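Local coordinates for amidohydrolase (Brucella melitensis biovar Abortus, PDB 4F0L), which probably acts as a metal-dependent deaminase of the amidohydrolase superfamily, with an iron ion bound in its TIM-barrel active site, at residues D188-R191 with F192-I196; H439-R442 with D443-E446. All blocks are in the same frame, centred on the assembly; numbering follows the deposited sequence.

Interaction 1. Residues D188-R191 with F192-I196; sequences DPER and FARLI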
loop_
_atom_site.group_PDB
_atom_site.type_symbol
_atom_site.label_atom_id
_atom_site.label_comp_id
_atom_site.label_asym_id
_atom_site.label_seq_id
_atom_site.Cartn_x
_atom_site.Cartn_y
_atom_site.Cartn_z
ATOM N N ASP B 188 13.153 -15.217 -33.936
ATOM C CA ASP B 188 13.941 -14.363 -34.826
ATOM C C ASP B 188 12.986 -13.373 -35.513
ATOM O O ASP B 188 11.754 -13.495 -35.360
ATOM C CB ASP B 188 14.797 -15.191 -35.806
ATOM C CG ASP B 188 13.976 -16.011 -36.795
ATOM O OD1 ASP B 188 12.772 -15.761 -36.990
ATOM O OD2 ASP B 188 14.564 -16.895 -37.440
ATOM N N PRO B 189 13.535 -12.367 -36.229
ATOM C CA PRO B 189 12.635 -11.295 -36.690
ATOM C C PRO B 189 11.589 -11.821 -37.674
ATOM O O PRO B 189 10.450 -11.352 -37.675
ATOM C CB PRO B 189 13.586 -10.306 -37.357
ATOM C CG PRO B 189 14.873 -10.502 -36.624
ATOM C CD PRO B 189 14.947 -11.991 -36.414
ATOM N N GLU B 190 11.973 -12.822 -38.454
ATOM C CA GLU B 190 11.060 -13.409 -39.398
ATOM C C GLU B 190 9.889 -14.115 -38.691
ATOM O O GLU B 190 8.727 -13.887 -39.036
ATOM C CB GLU B 190 11.797 -14.399 -40.303
ATOM C CG GLU B 190 10.937 -14.935 -41.440
ATOM C CD GLU B 190 10.149 -16.189 -41.068
ATOM O OE1 GLU B 190 10.439 -16.837 -40.013
ATOM O OE2 GLU B 190 9.206 -16.521 -41.842
ATOM N N ARG B 191 10.197 -14.990 -37.728
ATOM C CA ARG B 191 9.125 -15.694 -37.033
ATOM C C ARG B 191 8.306 -14.727 -36.181
ATOM O O ARG B 191 7.095 -14.915 -36.019
ATOM C CB ARG B 191 9.645 -16.838 -36.174
ATOM C CG ARG B 191 8.529 -17.725 -35.635
ATOM C CD ARG B 191 9.077 -19.054 -35.125
ATOM N NE ARG B 191 9.770 -18.879 -33.854
ATOM C CZ ARG B 191 10.659 -19.729 -33.338
ATOM N NH1 ARG B 191 11.003 -20.826 -33.998
ATOM N NH2 ARG B 191 11.233 -19.460 -32.163
ATOM N N PHE B 192 8.957 -13.669 -35.688
ATOM C CA PHE B 192 8.249 -12.618 -34.975
ATOM C C PHE B 192 7.229 -11.892 -35.867
ATOM O O PHE B 192 6.103 -11.651 -35.413
ATOM C CB PHE B 192 9.219 -11.607 -34.332
ATOM C CG PHE B 192 8.532 -10.566 -33.499
ATOM C CD1 PHE B 192 8.075 -10.868 -32.217
ATOM C CD2 PHE B 192 8.312 -9.292 -33.990
ATOM C CE1 PHE B 192 7.413 -9.913 -31.443
ATOM C CE2 PHE B 192 7.651 -8.331 -33.213
ATOM C CZ PHE B 192 7.199 -8.647 -31.947
ATOM N N ALA B 193 7.627 -11.504 -37.093
ATOM C CA ALA B 193 6.673 -10.854 -38.029
ATOM C C ALA B 193 5.459 -11.775 -38.273
ATOM O O ALA B 193 4.314 -11.330 -38.265
ATOM C CB ALA B 193 7.335 -10.470 -39.369
ATOM N N ARG B 194 5.702 -13.057 -38.485
ATOM C CA ARG B 194 4.608 -13.999 -38.678
ATOM C C ARG B 194 3.699 -14.078 -37.427
ATOM O O ARG B 194 2.499 -14.183 -37.534
ATOM C CB ARG B 194 5.153 -15.372 -39.060
ATOM C CG ARG B 194 5.621 -15.472 -40.515
ATOM C CD ARG B 194 5.836 -16.923 -40.955
ATOM N NE ARG B 194 7.057 -17.463 -40.367
ATOM C CZ ARG B 194 7.122 -18.474 -39.488
ATOM N NH1 ARG B 194 8.320 -18.840 -39.028
ATOM N NH2 ARG B 194 6.030 -19.128 -39.058
ATOM N N LEU B 195 4.276 -13.978 -36.237
ATOM C CA LEU B 195 3.478 -14.001 -35.007
ATOM C C LEU B 195 2.611 -12.744 -34.919
ATOM O O LEU B 195 1.414 -12.827 -34.610
ATOM C CB LEU B 195 4.404 -14.092 -33.797
ATOM C CG LEU B 195 3.751 -13.981 -32.410
ATOM C CD1 LEU B 195 2.971 -15.233 -32.114
ATOM C CD2 LEU B 195 4.831 -13.750 -31.383
ATOM N N ILE B 196 3.209 -11.590 -35.212
ATOM C CA ILE B 196 2.475 -10.336 -35.263
ATOM C C ILE B 196 1.299 -10.422 -36.260
ATOM O O ILE B 196 0.204 -9.983 -35.959
ATOM C CB ILE B 196 3.405 -9.157 -35.627
ATOM C CG1 ILE B 196 4.291 -8.765 -34.425
ATOM C CG2 ILE B 196 2.610 -7.955 -36.107
ATOM C CD1 ILE B 196 3.536 -8.280 -33.190
#

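Interaction 2. Residues H439-R442 with D443-E446; sequences HRLR and DEAE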
loop_
_atom_site.group_PDB
_atom_site.type_symbol
_atom_site.label_atom_id
_atom_site.label_comp_id
_atom_site.label_asym_id
_atom_site.label_seq_id
_atom_site.Cartn_x
_atom_site.Cartn_y
_atom_site.Cartn_z
ATOM N N HIS B 439 -17.148 -7.557 -10.560
ATOM C CA HIS B 439 -17.247 -7.923 -11.963
ATOM C C HIS B 439 -18.291 -8.959 -12.148
ATOM O O HIS B 439 -18.370 -9.919 -11.386
ATOM C CB HIS B 439 -15.915 -8.462 -12.469
ATOM C CG HIS B 439 -15.814 -8.601 -13.992
ATOM N ND1 HIS B 439 -16.383 -9.632 -14.671
ATOM C CD2 HIS B 439 -15.169 -7.821 -14.937
ATOM C CE1 HIS B 439 -16.119 -9.509 -15.971
ATOM N NE2 HIS B 439 -15.375 -8.392 -16.149
ATOM N N ARG B 440 -19.069 -8.788 -13.209
ATOM C CA ARG B 440 -20.148 -9.700 -13.528
ATOM C C ARG B 440 -19.727 -11.189 -13.645
ATOM O O ARG B 440 -20.550 -12.029 -13.456
ATOM C CB ARG B 440 -20.865 -9.225 -14.809
ATOM C CG ARG B 440 -19.954 -9.101 -16.012
ATOM C CD ARG B 440 -20.696 -8.630 -17.260
ATOM N NE ARG B 440 -20.768 -9.715 -18.253
ATOM C CZ ARG B 440 -19.722 -10.182 -18.953
ATOM N NH1 ARG B 440 -19.933 -11.162 -19.790
ATOM N NH2 ARG B 440 -18.457 -9.680 -18.843
ATOM N N LEU B 441 -18.467 -11.496 -13.938
ATOM C CA LEU B 441 -17.960 -12.886 -14.026
ATOM C C LEU B 441 -16.891 -13.282 -12.956
ATOM O O LEU B 441 -16.123 -14.255 -13.128
ATOM C CB LEU B 441 -17.338 -13.068 -15.431
ATOM C CG LEU B 441 -18.195 -13.011 -16.707
ATOM C CD1 LEU B 441 -17.379 -13.383 -17.960
ATOM C CD2 LEU B 441 -19.414 -13.905 -16.578
ATOM N N ARG B 442 -16.812 -12.537 -11.845
ATOM C CA ARG B 442 -15.743 -12.791 -10.858
ATOM C C ARG B 442 -15.703 -14.241 -10.396
ATOM O O ARG B 442 -14.654 -14.886 -10.432
ATOM C CB ARG B 442 -15.861 -11.856 -9.635
ATOM C CG ARG B 442 -14.756 -12.045 -8.591
ATOM C CD ARG B 442 -15.175 -11.630 -7.182
ATOM N NE ARG B 442 -15.292 -10.176 -7.064
ATOM C CZ ARG B 442 -15.672 -9.523 -5.966
ATOM N NH1 ARG B 442 -16.021 -10.178 -4.875
ATOM N NH2 ARG B 442 -15.696 -8.196 -5.966
ATOM N N ASP B 443 -16.850 -14.768 -9.973
ATOM C CA ASP B 443 -16.862 -16.096 -9.350
ATOM C C ASP B 443 -16.514 -17.218 -10.342
ATOM O O ASP B 443 -15.792 -18.139 -10.018
ATOM C CB ASP B 443 -18.202 -16.351 -8.675
ATOM C CG ASP B 443 -18.438 -15.422 -7.489
ATOM O OD1 ASP B 443 -17.466 -14.828 -6.970
ATOM O OD2 ASP B 443 -19.593 -15.308 -7.053
ATOM N N GLU B 444 -17.030 -17.110 -11.559
ATOM C CA GLU B 444 -16.725 -18.084 -12.600
ATOM C C GLU B 444 -15.223 -18.003 -12.961
ATOM O O GLU B 444 -14.517 -19.025 -13.041
ATOM C CB GLU B 444 -17.575 -17.808 -13.860
ATOM C CG GLU B 444 -19.104 -17.850 -13.712
ATOM C CD GLU B 444 -19.779 -16.550 -13.239
ATOM O OE1 GLU B 444 -19.108 -15.632 -12.729
ATOM O OE2 GLU B 444 -21.036 -16.471 -13.335
ATOM N N ALA B 445 -14.728 -16.788 -13.141
ATOM C CA ALA B 445 -13.308 -16.606 -13.447
ATOM C C ALA B 445 -12.431 -17.163 -12.340
ATOM O O ALA B 445 -11.410 -17.812 -12.604
ATOM C CB ALA B 445 -12.987 -15.146 -13.700
ATOM N N GLU B 446 -12.833 -16.921 -11.093
ATOM C CA GLU B 446 -12.099 -17.438 -9.931
ATOM C C GLU B 446 -12.031 -18.961 -9.868
ATOM O O GLU B 446 -10.969 -19.539 -9.551
ATOM C CB GLU B 446 -12.718 -16.891 -8.647
ATOM C CG GLU B 446 -12.037 -17.343 -7.371
ATOM C CD GLU B 446 -10.604 -16.848 -7.238
ATOM O OE1 GLU B 446 -10.092 -16.074 -8.083
ATOM O OE2 GLU B 446 -9.972 -17.263 -6.257
HETATM O O HOH W 1 -22.161 -14.181 -13.731
HETATM O O HOH W 2 -17.032 -13.200 -4.531
#

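Interaction 1. Residues D188-R191 with F192-I196
The capped first turn of helix 189-203 opens this contact, with an i to i+4 salt bridge between Glu190 and Arg194 on its outer side. Arg194 grips the carboxylate side-on: NE donates to Glu190 OE2 at 2.8 Å, while NH1 reaches Glu190 OE1 at 3.1 Å. The two oxygens are approached differently. OE1 offers its syn lone pair, but OE2 is met from above the carboxylate plane, the carboxylate and guanidinium planes lying 35° apart. Glu190 gets there by a bend at chi2 (-89°), which folds its carboxylate forward along the helix. Arg191 CG comes obliquely to within 3.6 Å of Arg194 NH1. Asp188 is the N-cap: its OD1 accepts from Arg191 N at 2.8 Å, nearly straight, and its carbonyl O takes Phe192 N at 2.8 Å, so its side chain and its carbonyl each take up a backbone N-H of the first turn. The guanidinium of Arg191 is turned back, held by Asn187 OD1 and Ile186 O. On the buried side, Phe192 and Ile196 lean on Pro165 of strand 160-167 and Val213 of strand 210-215, seating the helix against these two neighbouring parallel strands.

Interaction 2. Residues H439-R442 with D443-E446
Glu444 OE2 takes the shortest polar bond here, 2.6 Å from water 1, which also donates to Arg440 O at 2.7 Å and so links the helix's first turn back to the preceding loop. Glu444 reaches it by bending at chi2 (85°), which curls the carboxylate back over Leu441 and leaves OE1 3.2 Å from Leu441 CA. The loop is a type I turn from His439 to Arg442. Inside it, His439 ND1 accepts from Leu441 N at 2.9 Å, close to the ring plane; that fixes the imidazole's rotation and implies that ND1 carries no proton, while NE2 bonds to Ala157 O. Leu441 CG lies over one face of the Arg440 guanidinium, offset toward its rim, while Arg440 NH2 bonds to Gln433 OE1. A second water joins Arg442 NH1 to Asp443 OD1, bridging two side chains whose charged ends do not touch. Arg442 NE is engaged instead by Glu119, and Glu446 forms salt bridges with Arg112 and with Arg402 of the second subunit. Leu441 sits at the N-cap, and its O receives Ala445 N at 2.9 Å to start the helical bonding. This is a strand-to-helix connection through a tight beta turn, which carries the chain from strand 438-439 into the C-terminal helix 442-457.

Following the chain from the N terminus, interaction 1 comes first, at the start of helix 189-203, which connects strands 160-167 and 210-215 of the barrel domain. Interaction 2 follows far later, where strand 438-439 turns into the last helix, 442-457. Each lies within one continuous run of residues and closes only a local turn, so they neither nest nor cross. The centres of interaction 1 and interaction 2 are about 35 Å apart, and their nearest atoms about 24 Å. Both mark helix starts, but interaction 1 seats its helix on barrel strands, whereas interaction 2 anchors the C-terminal helix beside helix 103-119 and reaches the second subunit. Both are remote from the iron site.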